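Local atomic coordinates of beta-lactamase (Klebsiella pneumoniae, PDB entry 6KA5), a protein that probably hydrolyses beta-lactam antibiotics to substituted beta-amino acids as a serine enzyme of class C, a resistance function carried on a plasmid. Residues Q124-E129 with Y156-T161; F67-L72 with F328-A333; V216-E221 with G323-F328. One frame throughout, in Å; residues are numbered along the deposited sequence.

Overall arrangement
All three contacts border the pocket that holds the beta-lactam-derived group 1S7, held as an acyl adduct on Ser71. Contact 2 spans the longest separation in sequence, and both other contacts fall between its outer ends: contact 1 closes before contact 3 opens. Contacts 2 and 3 have centres about 10 Å apart, share Phe328, and meet on the large antiparallel sheet, where strands 317-324 and 329-335 are consecutive neighbours. Contact 1 lies on the helical side, at the start of helix 158-171, its centre about 18 Å from that of contact 2 and 15 Å from that of contact 3. The pocket thus lies between sheet and helices, as in other serine beta-lactamases.

Contact 1 (Q124-E129 with Y156-T161); sequences QLFMPE and YSNIGT. With 1S7 ((2R)-2-{(1S)-1-methoxy-2-oxo-1-[(thiophen-2-ylacetyl)amino]ethyl}-5-methylidene-5,6-dihydro-2H-1,3-thiazine-4-carboxylic acid), chain B.
Gln124 meets the start of helix 158-171 twice. Its carbonyl O accepts a hydrogen bond from Ser157 OG at 2.6 Å, and its CG rests 3.7 Å from Ile159 CD1, while its amide nitrogen reaches on to Tyr140. Ser157 is the N-cap of the helix: besides donating to the loop, its OG accepts an almost straight bond from Gly160 N (177°) and a weak one from Ile159 N, a double duty that suits a short hydroxyl side chain. Leu125 continues the backbone grip, its O accepting from Asn158 N at 2.8 Å. With CG anti to the backbone N (chi1 177°), Leu125 sends CD1 to the edge of the Tyr156 ring, 3.5 Å from Tyr156 CD1, and also lays CG over the centre of one face of the Phe126 ring. Tyr156, Ser157 and Asn158 match the Tyr-X-Asn motif of class C beta-lactamases: Tyr156 OH is hydrogen-bonded to Lys74 and Lys321, and Asn158 OD1 also to Lys74. Phe126 runs alongside Asn158, pointing the same way, with ring and amide planes 80° apart. Its CE1 touches the methoxy carbon C of 1S7 at 3.6 Å, and the ligand's carboxylate O5 lies at the ring edge. Next along, a water accepts from both Met127 N and Asn158 ND2, bridging loop and helix. The bent Met127 chain brings SD to 4.2 Å from Ile159 CG1, crossing it at about a right angle, and Pro128 CD packs 3.9 Å from Ile159 CD1, both apolar partners for a branched side chain turned toward the loop.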
loop_
_atom_site.group_PDB
_atom_site.type_symbol
_atom_site.label_atom_id
_atom_site.label_comp_id
_atom_site.label_asym_id
_atom_site.label_seq_id
_atom_site.Cartn_x
_atom_site.Cartn_y
_atom_site.Cartn_z
ATOM N N GLN A 124 7.921 -5.404 15.256
ATOM C CA GLN A 124 6.942 -4.442 15.742
ATOM C C GLN A 124 6.513 -3.489 14.629
ATOM O O GLN A 124 7.073 -3.459 13.532
ATOM C CB GLN A 124 7.509 -3.646 16.927
ATOM C CG GLN A 124 8.722 -2.768 16.544
ATOM C CD GLN A 124 9.213 -1.891 17.679
ATOM O OE1 GLN A 124 8.463 -1.084 18.221
ATOM N NE2 GLN A 124 10.484 -2.019 18.011
ATOM N N LEU A 125 5.506 -2.679 14.936
ATOM C CA LEU A 125 4.939 -1.776 13.937
ATOM C C LEU A 125 5.942 -0.742 13.446
ATOM O O LEU A 125 6.112 -0.564 12.232
ATOM C CB LEU A 125 3.699 -1.096 14.519
ATOM C CG LEU A 125 3.013 -0.052 13.644
ATOM C CD1 LEU A 125 2.640 -0.631 12.245
ATOM C CD2 LEU A 125 1.760 0.404 14.362
ATOM N N PHE A 126 6.576 -0.015 14.365
ATOM C CA PHE A 126 7.401 1.141 14.034
ATOM C C PHE A 126 8.884 0.865 14.225
ATOM O O PHE A 126 9.288 0.193 15.179
ATOM C CB PHE A 126 7.013 2.348 14.893
ATOM C CG PHE A 126 5.626 2.866 14.624
ATOM C CD1 PHE A 126 5.299 3.392 13.385
ATOM C CD2 PHE A 126 4.652 2.825 15.600
ATOM C CE1 PHE A 126 4.024 3.873 13.127
ATOM C CE2 PHE A 126 3.375 3.306 15.356
ATOM C CZ PHE A 126 3.057 3.825 14.112
ATOM N N MET A 127 9.681 1.386 13.300
ATOM C CA MET A 127 11.127 1.397 13.470
ATOM C C MET A 127 11.467 2.140 14.762
ATOM O O MET A 127 10.899 3.214 15.010
ATOM C CB MET A 127 11.765 2.086 12.252
ATOM C CG MET A 127 13.296 2.042 12.244
ATOM S SD MET A 127 13.891 0.389 11.890
ATOM C CE MET A 127 13.607 0.278 10.120
ATOM N N PRO A 128 12.335 1.594 15.620
ATOM C CA PRO A 128 12.821 2.379 16.767
ATOM C C PRO A 128 13.335 3.738 16.304
ATOM O O PRO A 128 14.091 3.843 15.332
ATOM C CB PRO A 128 13.946 1.512 17.345
ATOM C CG PRO A 128 13.551 0.103 16.980
ATOM C CD PRO A 128 12.867 0.220 15.621
ATOM N N GLU A 129 12.919 4.786 17.016
ATOM C CA GLU A 129 13.193 6.146 16.561
ATOM C C GLU A 129 14.686 6.455 16.519
ATOM O O GLU A 129 15.127 7.258 15.689
ATOM C CB GLU A 129 12.465 7.147 17.454
ATOM C CG GLU A 129 10.967 7.217 17.180
ATOM C CD GLU A 129 10.287 8.352 17.927
ATOM O OE1 GLU A 129 9.052 8.492 17.794
ATOM O OE2 GLU A 129 10.988 9.102 18.643
ATOM N N TYR A 156 1.272 -6.224 12.070
ATOM C CA TYR A 156 1.580 -5.332 10.958
ATOM C C TYR A 156 2.856 -4.573 11.271
ATOM O O TYR A 156 3.003 -4.025 12.373
ATOM C CB TYR A 156 0.404 -4.378 10.762
ATOM C CG TYR A 156 0.426 -3.511 9.541
ATOM C CD1 TYR A 156 1.149 -2.331 9.525
ATOM C CD2 TYR A 156 -0.329 -3.822 8.433
ATOM C CE1 TYR A 156 1.123 -1.496 8.447
ATOM C CE2 TYR A 156 -0.345 -2.976 7.322
ATOM C CZ TYR A 156 0.376 -1.821 7.346
ATOM O OH TYR A 156 0.382 -0.948 6.269
ATOM N N SER A 157 3.795 -4.557 10.317
ATOM C CA SER A 157 5.142 -4.060 10.615
ATOM C C SER A 157 5.745 -3.247 9.477
ATOM O O SER A 157 5.916 -3.761 8.364
ATOM C CB SER A 157 6.074 -5.238 10.947
ATOM O OG SER A 157 7.374 -4.742 11.262
ATOM N N ASN A 158 6.178 -2.012 9.785
ATOM C CA ASN A 158 6.997 -1.269 8.820
ATOM C C ASN A 158 8.383 -1.865 8.688
ATOM O O ASN A 158 9.011 -1.726 7.634
ATOM C CB ASN A 158 7.189 0.194 9.230
ATOM C CG ASN A 158 5.970 1.013 9.055
ATOM O OD1 ASN A 158 4.985 0.589 8.450
ATOM N ND2 ASN A 158 6.025 2.221 9.600
ATOM N N ILE A 159 8.904 -2.471 9.760
ATOM C CA ILE A 159 10.265 -2.997 9.720
ATOM C C ILE A 159 10.311 -4.235 8.837
ATOM O O ILE A 159 11.204 -4.385 7.998
ATOM C CB ILE A 159 10.773 -3.326 11.136
ATOM C CG1 ILE A 159 10.588 -2.150 12.090
ATOM C CG2 ILE A 159 12.263 -3.732 11.074
ATOM C CD1 ILE A 159 10.892 -2.498 13.557
ATOM N N GLY A 160 9.339 -5.132 8.999
ATOM C CA GLY A 160 9.258 -6.278 8.110
ATOM C C GLY A 160 9.120 -5.883 6.649
ATOM O O GLY A 160 9.760 -6.475 5.771
ATOM N N THR A 161 8.253 -4.900 6.368
ATOM C CA THR A 161 8.092 -4.411 5.001
ATOM C C THR A 161 9.407 -3.874 4.469
ATOM O O THR A 161 9.769 -4.121 3.307
ATOM C CB THR A 161 7.022 -3.323 4.969
ATOM O OG1 THR A 161 5.828 -3.845 5.564
ATOM C CG2 THR A 161 6.741 -2.923 3.516
HETATM C C 1S7 B . 2.547 2.837 10.041
HETATM N N 1S7 B . 1.567 4.887 8.564
HETATM O O 1S7 B . 1.852 2.599 8.819
HETATM S S 1S7 B . 5.282 5.737 9.254
HETATM C C1 1S7 B . 0.946 3.557 8.425
HETATM O O1 1S7 B . 2.846 4.704 6.661
HETATM S S1 1S7 B . -0.937 2.063 9.725
HETATM C C2 1S7 B . 2.562 5.364 7.595
HETATM N N2 1S7 B . -0.150 4.475 10.424
HETATM C C3 1S7 B . 3.190 6.753 7.782
HETATM C C4 1S7 B . 4.095 6.712 9.064
HETATM O O4 1S7 B . -0.208 4.066 6.453
HETATM C C5 1S7 B . 3.983 7.522 10.280
HETATM O O5 1S7 B . 0.269 5.815 13.005
HETATM C C6 1S7 B . 5.152 7.076 11.290
HETATM O O6 1S7 B . -1.872 5.641 13.584
HETATM C C7 1S7 B . 5.912 6.020 10.663
HETATM C C8 1S7 B . -0.406 3.609 9.277
HETATM C C9 1S7 B . -2.431 2.260 10.473
HETATM C C10 1S7 B . -2.383 3.166 11.737
HETATM C C11 1S7 B . -3.370 3.197 12.641
HETATM C C13 1S7 B . -1.094 4.353 11.685
HETATM C C14 1S7 B . 0.518 3.272 6.996
HETATM C C15 1S7 B . -0.882 5.322 12.827
HETATM O O HOH W 1 8.440 2.925 11.123
#

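Contact 2 (F67-L72 with F328-A333); sequences FEVGSL and FGAYIA. With 1S7 ((2R)-2-{(1S)-1-methoxy-2-oxo-1-[(thiophen-2-ylacetyl)amino]ethyl}-5-methylidene-5,6-dihydro-2H-1,3-thiazine-4-carboxylic acid), chain B.
Glu68 lies across the ring of Phe328. Its CB sits over the ring face in a CH-pi contact, 3.8 Å from the centroid of the Phe328 ring and 23° off the normal, and the extended chain (chi2 169°) carries the carboxylate on past the CD1 and CE1 side, its plane inclined by 36° to the ring and Glu68 OE1 3.1 Å from Phe328 CD1. The backbone N of Glu68 stands over the same ring toward its rim. At the ring edge, in plane, comes Phe67, whose CD2 approaches Phe328 CE2 at 3.7 Å. Further along, small and branched side chains fill the interface: Val69 CB is 4.3 Å from Ala330 CB, and Leu72 CD1 packs 4.0 Å from Ala330 CB and 3.6 Å from Ile332 CD1. Alanine suits the middle because valine and leucine converge there, and Leu237 of helix 234-244 touches Val69, Leu72 and Ile332. The next shell fixes the polar end of Glu68: OE1 is hydrogen-bonded to Thr325 OG1, and OE2 to Tyr205 OH and Val218 N, so this buried carboxylate is well satisfied. Beyond Val69, Gly70 adopts a positive phi that favours glycine, turning the chain into Ser71 just before helix 74-86. There Ser71 OG is covalently bonded to C14 of 1S7 at 1.4 Å, and Ser71 N gives a weak hydrogen bond of 2.9 Å to 1S7 O4. With Ser324 N on the same O4, these donors form the oxyanion hole; they would polarise the carbonyl of an acyl-enzyme, here captured with its ester intact.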
loop_
_atom_site.group_PDB
_atom_site.type_symbol
_atom_site.label_atom_id
_atom_site.label_comp_id
_atom_site.label_asym_id
_atom_site.label_seq_id
_atom_site.Cartn_x
_atom_site.Cartn_y
_atom_site.Cartn_z
ATOM N N PHE A 67 -0.188 13.220 -4.047
ATOM C CA PHE A 67 -0.505 12.985 -2.652
ATOM C C PHE A 67 0.468 11.961 -2.076
ATOM O O PHE A 67 0.856 11.018 -2.771
ATOM C CB PHE A 67 -1.935 12.405 -2.500
ATOM C CG PHE A 67 -3.061 13.351 -2.872
ATOM C CD1 PHE A 67 -3.439 13.552 -4.208
ATOM C CD2 PHE A 67 -3.763 14.011 -1.861
ATOM C CE1 PHE A 67 -4.507 14.401 -4.543
ATOM C CE2 PHE A 67 -4.828 14.861 -2.177
ATOM C CZ PHE A 67 -5.199 15.061 -3.527
ATOM N N GLU A 68 0.794 12.104 -0.793
ATOM C CA GLU A 68 1.425 11.011 -0.052
ATOM C C GLU A 68 0.435 9.889 0.174
ATOM O O GLU A 68 -0.712 10.123 0.550
ATOM C CB GLU A 68 1.951 11.479 1.294
ATOM C CG GLU A 68 3.005 12.561 1.161
ATOM C CD GLU A 68 3.366 13.235 2.450
ATOM O OE1 GLU A 68 2.938 12.810 3.557
ATOM O OE2 GLU A 68 4.119 14.223 2.350
ATOM N N VAL A 69 0.889 8.650 -0.008
ATOM C CA VAL A 69 -0.009 7.521 0.201
ATOM C C VAL A 69 0.397 6.629 1.357
ATOM O O VAL A 69 -0.296 5.633 1.618
ATOM C CB VAL A 69 -0.207 6.688 -1.079
ATOM C CG1 VAL A 69 -0.786 7.569 -2.179
ATOM C CG2 VAL A 69 1.093 5.978 -1.523
ATOM N N GLY A 70 1.477 6.946 2.069
ATOM C CA GLY A 70 1.797 6.215 3.282
ATOM C C GLY A 70 1.904 4.726 3.044
ATOM O O GLY A 70 2.583 4.258 2.108
ATOM N N SER A 71 1.208 3.981 3.893
ATOM C CA SER A 71 1.285 2.525 3.889
ATOM C C SER A 71 0.821 1.876 2.587
ATOM O O SER A 71 1.074 0.678 2.406
ATOM C CB SER A 71 0.483 1.967 5.076
ATOM O OG SER A 71 1.132 2.254 6.307
ATOM N N LEU A 72 0.162 2.595 1.662
ATOM C CA LEU A 72 -0.035 1.969 0.347
ATOM C C LEU A 72 1.294 1.626 -0.290
ATOM O O LEU A 72 1.364 0.745 -1.160
ATOM C CB LEU A 72 -0.795 2.860 -0.642
ATOM C CG LEU A 72 -2.208 3.298 -0.311
ATOM C CD1 LEU A 72 -2.834 3.861 -1.591
ATOM C CD2 LEU A 72 -2.967 2.164 0.245
ATOM N N PHE A 328 -1.875 12.984 5.481
ATOM C CA PHE A 328 -2.611 12.419 4.352
ATOM C C PHE A 328 -3.355 11.142 4.739
ATOM O O PHE A 328 -2.948 10.406 5.639
ATOM C CB PHE A 328 -1.654 12.070 3.171
ATOM C CG PHE A 328 -1.062 13.277 2.459
ATOM C CD1 PHE A 328 0.053 13.923 2.965
ATOM C CD2 PHE A 328 -1.600 13.716 1.252
ATOM C CE1 PHE A 328 0.615 15.001 2.291
ATOM C CE2 PHE A 328 -1.053 14.795 0.560
ATOM C CZ PHE A 328 0.066 15.449 1.090
ATOM N N GLY A 329 -4.426 10.868 4.008
ATOM C CA GLY A 329 -5.138 9.606 4.161
ATOM C C GLY A 329 -5.550 9.037 2.822
ATOM O O GLY A 329 -6.123 9.764 2.007
ATOM N N ALA A 330 -5.334 7.731 2.597
ATOM C CA ALA A 330 -5.499 7.106 1.291
ATOM C C ALA A 330 -6.162 5.739 1.455
ATOM O O ALA A 330 -6.026 5.094 2.495
ATOM C CB ALA A 330 -4.136 6.929 0.612
ATOM N N TYR A 331 -6.837 5.277 0.404
ATOM C CA TYR A 331 -7.411 3.931 0.389
ATOM C C TYR A 331 -7.537 3.442 -1.052
ATOM O O TYR A 331 -7.905 4.226 -1.937
ATOM C CB TYR A 331 -8.794 3.936 1.070
ATOM C CG TYR A 331 -9.477 2.578 1.164
ATOM C CD1 TYR A 331 -8.935 1.543 1.915
ATOM C CD2 TYR A 331 -10.694 2.360 0.530
ATOM C CE1 TYR A 331 -9.593 0.302 2.029
ATOM C CE2 TYR A 331 -11.337 1.143 0.611
ATOM C CZ TYR A 331 -10.788 0.117 1.365
ATOM O OH TYR A 331 -11.459 -1.096 1.454
ATOM N N ILE A 332 -7.271 2.150 -1.279
ATOM C CA ILE A 332 -7.478 1.494 -2.568
ATOM C C ILE A 332 -8.300 0.250 -2.316
ATOM O O ILE A 332 -8.021 -0.491 -1.366
ATOM C CB ILE A 332 -6.152 1.095 -3.235
ATOM C CG1 ILE A 332 -5.430 2.325 -3.728
ATOM C CG2 ILE A 332 -6.448 0.072 -4.376
ATOM C CD1 ILE A 332 -4.105 2.000 -4.431
ATOM N N ALA A 333 -9.328 0.024 -3.143
ATOM C CA ALA A 333 -10.046 -1.253 -3.117
ATOM C C ALA A 333 -10.411 -1.641 -4.541
ATOM O O ALA A 333 -10.698 -0.777 -5.366
ATOM C CB ALA A 333 -11.333 -1.186 -2.275
HETATM C C 1S7 B . 2.547 2.837 10.041
HETATM N N 1S7 B . 1.567 4.887 8.564
HETATM O O 1S7 B . 1.852 2.599 8.819
HETATM S S 1S7 B . 5.282 5.737 9.254
HETATM C C1 1S7 B . 0.946 3.557 8.425
HETATM O O1 1S7 B . 2.846 4.704 6.661
HETATM S S1 1S7 B . -0.937 2.063 9.725
HETATM C C2 1S7 B . 2.562 5.364 7.595
HETATM N N2 1S7 B . -0.150 4.475 10.424
HETATM C C3 1S7 B . 3.190 6.753 7.782
HETATM C C4 1S7 B . 4.095 6.712 9.064
HETATM O O4 1S7 B . -0.208 4.066 6.453
HETATM C C5 1S7 B . 3.983 7.522 10.280
HETATM O O5 1S7 B . 0.269 5.815 13.005
HETATM C C6 1S7 B . 5.152 7.076 11.290
HETATM O O6 1S7 B . -1.872 5.641 13.584
HETATM C C7 1S7 B . 5.912 6.020 10.663
HETATM C C8 1S7 B . -0.406 3.609 9.277
HETATM C C9 1S7 B . -2.431 2.260 10.473
HETATM C C10 1S7 B . -2.383 3.166 11.737
HETATM C C11 1S7 B . -3.370 3.197 12.641
HETATM C C13 1S7 B . -1.094 4.353 11.685
HETATM C C14 1S7 B . 0.518 3.272 6.996
HETATM C C15 1S7 B . -0.882 5.322 12.827
#

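Contact 3 (V216-E221 with G323-F328); sequences VHVNME and GSTNGF. With 1S7 ((2R)-2-{(1S)-1-methoxy-2-oxo-1-[(thiophen-2-ylacetyl)amino]ethyl}-5-methylidene-5,6-dihydro-2H-1,3-thiazine-4-carboxylic acid), chain B.
The Phe328 ring, which packs on strand 67-68, is approached obliquely by the carbonyl of Val216, whose O is 4.1 Å from Phe328 CE1. The His217 imidazole stacks instead with Tyr205 and Trp207. Beside Phe328, Val216 CG2 settles 4.0 Å from Gly327 CA, a close approach made possible by the bare alpha carbon of glycine. Val218 CG2 touches Thr325 CG2 more loosely, at 4.4 Å. The contact packs the loop before helix 224-228 against the tight hairpin turn between strands 317-324 and 329-335. Thr325 N bonds to Phe328 O at 3.0 Å, with a weak return bond from Phe328 N, and Asn326 and Gly327 occupy the corner. Thr325 OG1, the hydroxyl oxygen also engaged by Glu68, is set between its own N and carbonyl carbon (chi1 64°) and accepts from Gly327 N at 3.3 Å, an ST turn. Threonine thus offers a hydroxyl to the turn and a methyl to Val218. Just upstream, following what is probably the Lys-Thr-Gly motif ending at Gly323, Ser324 N donates to 1S7 O4 at 2.8 Å and an angle of 150°.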
loop_
_atom_site.group_PDB
_atom_site.type_symbol
_atom_site.label_atom_id
_atom_site.label_comp_id
_atom_site.label_asym_id
_atom_site.label_seq_id
_atom_site.Cartn_x
_atom_site.Cartn_y
_atom_site.Cartn_z
ATOM N N VAL A 216 2.295 19.920 6.253
ATOM C CA VAL A 216 3.433 19.033 6.490
ATOM C C VAL A 216 3.652 18.108 5.301
ATOM O O VAL A 216 2.716 17.728 4.595
ATOM C CB VAL A 216 3.281 18.192 7.781
ATOM C CG1 VAL A 216 3.402 19.095 9.023
ATOM C CG2 VAL A 216 1.967 17.420 7.792
ATOM N N HIS A 217 4.919 17.727 5.113
ATOM C CA HIS A 217 5.350 16.682 4.201
ATOM C C HIS A 217 6.085 15.595 4.974
ATOM O O HIS A 217 6.758 15.869 5.973
ATOM C CB HIS A 217 6.254 17.249 3.127
ATOM C CG HIS A 217 5.513 17.909 2.011
ATOM N ND1 HIS A 217 6.104 18.806 1.147
ATOM C CD2 HIS A 217 4.230 17.763 1.587
ATOM C CE1 HIS A 217 5.215 19.201 0.251
ATOM N NE2 HIS A 217 4.068 18.587 0.495
ATOM N N VAL A 218 5.975 14.355 4.495
ATOM C CA VAL A 218 6.539 13.229 5.233
ATOM C C VAL A 218 8.064 13.282 5.249
ATOM O O VAL A 218 8.716 13.626 4.253
ATOM C CB VAL A 218 6.013 11.897 4.668
ATOM C CG1 VAL A 218 6.414 11.693 3.214
ATOM C CG2 VAL A 218 6.435 10.729 5.572
ATOM N N ASN A 219 8.626 12.963 6.416
ATOM C CA ASN A 219 10.060 12.868 6.640
ATOM C C ASN A 219 10.505 11.434 6.371
ATOM O O ASN A 219 10.021 10.497 7.014
ATOM C CB ASN A 219 10.386 13.275 8.075
ATOM C CG ASN A 219 11.852 13.151 8.382
ATOM O OD1 ASN A 219 12.692 13.482 7.546
ATOM N ND2 ASN A 219 12.178 12.650 9.575
ATOM N N MET A 220 11.412 11.262 5.417
ATOM C CA MET A 220 11.844 9.936 4.994
ATOM C C MET A 220 13.041 9.481 5.821
ATOM O O MET A 220 14.114 10.090 5.755
ATOM C CB MET A 220 12.179 9.943 3.504
ATOM C CG MET A 220 10.996 10.333 2.619
ATOM S SD MET A 220 9.525 9.305 2.874
ATOM C CE MET A 220 10.287 7.671 2.739
ATOM N N GLU A 221 12.854 8.422 6.598
ATOM C CA GLU A 221 13.890 7.848 7.449
ATOM C C GLU A 221 14.281 6.455 6.933
ATOM O O GLU A 221 13.858 6.030 5.855
ATOM C CB GLU A 221 13.394 7.839 8.893
ATOM C CG GLU A 221 13.084 9.248 9.373
ATOM C CD GLU A 221 12.596 9.291 10.800
ATOM O OE1 GLU A 221 11.648 8.541 11.134
ATOM O OE2 GLU A 221 13.172 10.075 11.585
ATOM N N GLY A 323 -3.689 3.547 3.638
ATOM C CA GLY A 323 -2.432 4.208 3.954
ATOM C C GLY A 323 -2.655 5.596 4.497
ATOM O O GLY A 323 -3.670 6.232 4.213
ATOM N N SER A 324 -1.709 6.065 5.300
ATOM C CA SER A 324 -1.819 7.413 5.841
ATOM C C SER A 324 -0.426 7.913 6.153
ATOM O O SER A 324 0.506 7.128 6.279
ATOM C CB SER A 324 -2.697 7.447 7.103
ATOM O OG SER A 324 -2.144 6.667 8.159
ATOM N N THR A 325 -0.300 9.229 6.273
ATOM C CA THR A 325 0.865 9.843 6.904
ATOM C C THR A 325 0.335 10.866 7.895
ATOM O O THR A 325 -0.883 10.979 8.085
ATOM C CB THR A 325 1.788 10.523 5.903
ATOM O OG1 THR A 325 1.068 11.603 5.289
ATOM C CG2 THR A 325 2.265 9.566 4.827
ATOM N N ASN A 326 1.218 11.649 8.524
ATOM C CA ASN A 326 0.663 12.633 9.451
ATOM C C ASN A 326 -0.241 13.632 8.748
ATOM O O ASN A 326 -1.106 14.223 9.402
ATOM C CB ASN A 326 1.780 13.381 10.176
ATOM C CG ASN A 326 2.519 12.503 11.161
ATOM O OD1 ASN A 326 1.973 11.532 11.693
ATOM N ND2 ASN A 326 3.773 12.854 11.425
ATOM N N GLY A 327 -0.091 13.797 7.433
ATOM C CA GLY A 327 -0.830 14.825 6.719
ATOM C C GLY A 327 -1.794 14.304 5.673
ATOM O O GLY A 327 -2.497 15.106 5.064
ATOM N N PHE A 328 -1.875 12.984 5.481
ATOM C CA PHE A 328 -2.611 12.419 4.352
ATOM C C PHE A 328 -3.355 11.142 4.739
ATOM O O PHE A 328 -2.948 10.406 5.639
ATOM C CB PHE A 328 -1.654 12.070 3.171
ATOM C CG PHE A 328 -1.062 13.277 2.459
ATOM C CD1 PHE A 328 0.053 13.923 2.965
ATOM C CD2 PHE A 328 -1.600 13.716 1.252
ATOM C CE1 PHE A 328 0.615 15.001 2.291
ATOM C CE2 PHE A 328 -1.053 14.795 0.560
ATOM C CZ PHE A 328 0.066 15.449 1.090
HETATM C C 1S7 B . 2.547 2.837 10.041
HETATM N N 1S7 B . 1.567 4.887 8.564
HETATM O O 1S7 B . 1.852 2.599 8.819
HETATM S S 1S7 B . 5.282 5.737 9.254
HETATM C C1 1S7 B . 0.946 3.557 8.425
HETATM O O1 1S7 B . 2.846 4.704 6.661
HETATM S S1 1S7 B . -0.937 2.063 9.725
HETATM C C2 1S7 B . 2.562 5.364 7.595
HETATM N N2 1S7 B . -0.150 4.475 10.424
HETATM C C3 1S7 B . 3.190 6.753 7.782
HETATM C C4 1S7 B . 4.095 6.712 9.064
HETATM O O4 1S7 B . -0.208 4.066 6.453
HETATM C C5 1S7 B . 3.983 7.522 10.280
HETATM O O5 1S7 B . 0.269 5.815 13.005
HETATM C C6 1S7 B . 5.152 7.076 11.290
HETATM O O6 1S7 B . -1.872 5.641 13.584
HETATM C C7 1S7 B . 5.912 6.020 10.663
HETATM C C8 1S7 B . -0.406 3.609 9.277
HETATM C C9 1S7 B . -2.431 2.260 10.473
HETATM C C10 1S7 B . -2.383 3.166 11.737
HETATM C C11 1S7 B . -3.370 3.197 12.641
HETATM C C13 1S7 B . -1.094 4.353 11.685
HETATM C C14 1S7 B . 0.518 3.272 6.996
HETATM C C15 1S7 B . -0.882 5.322 12.827
#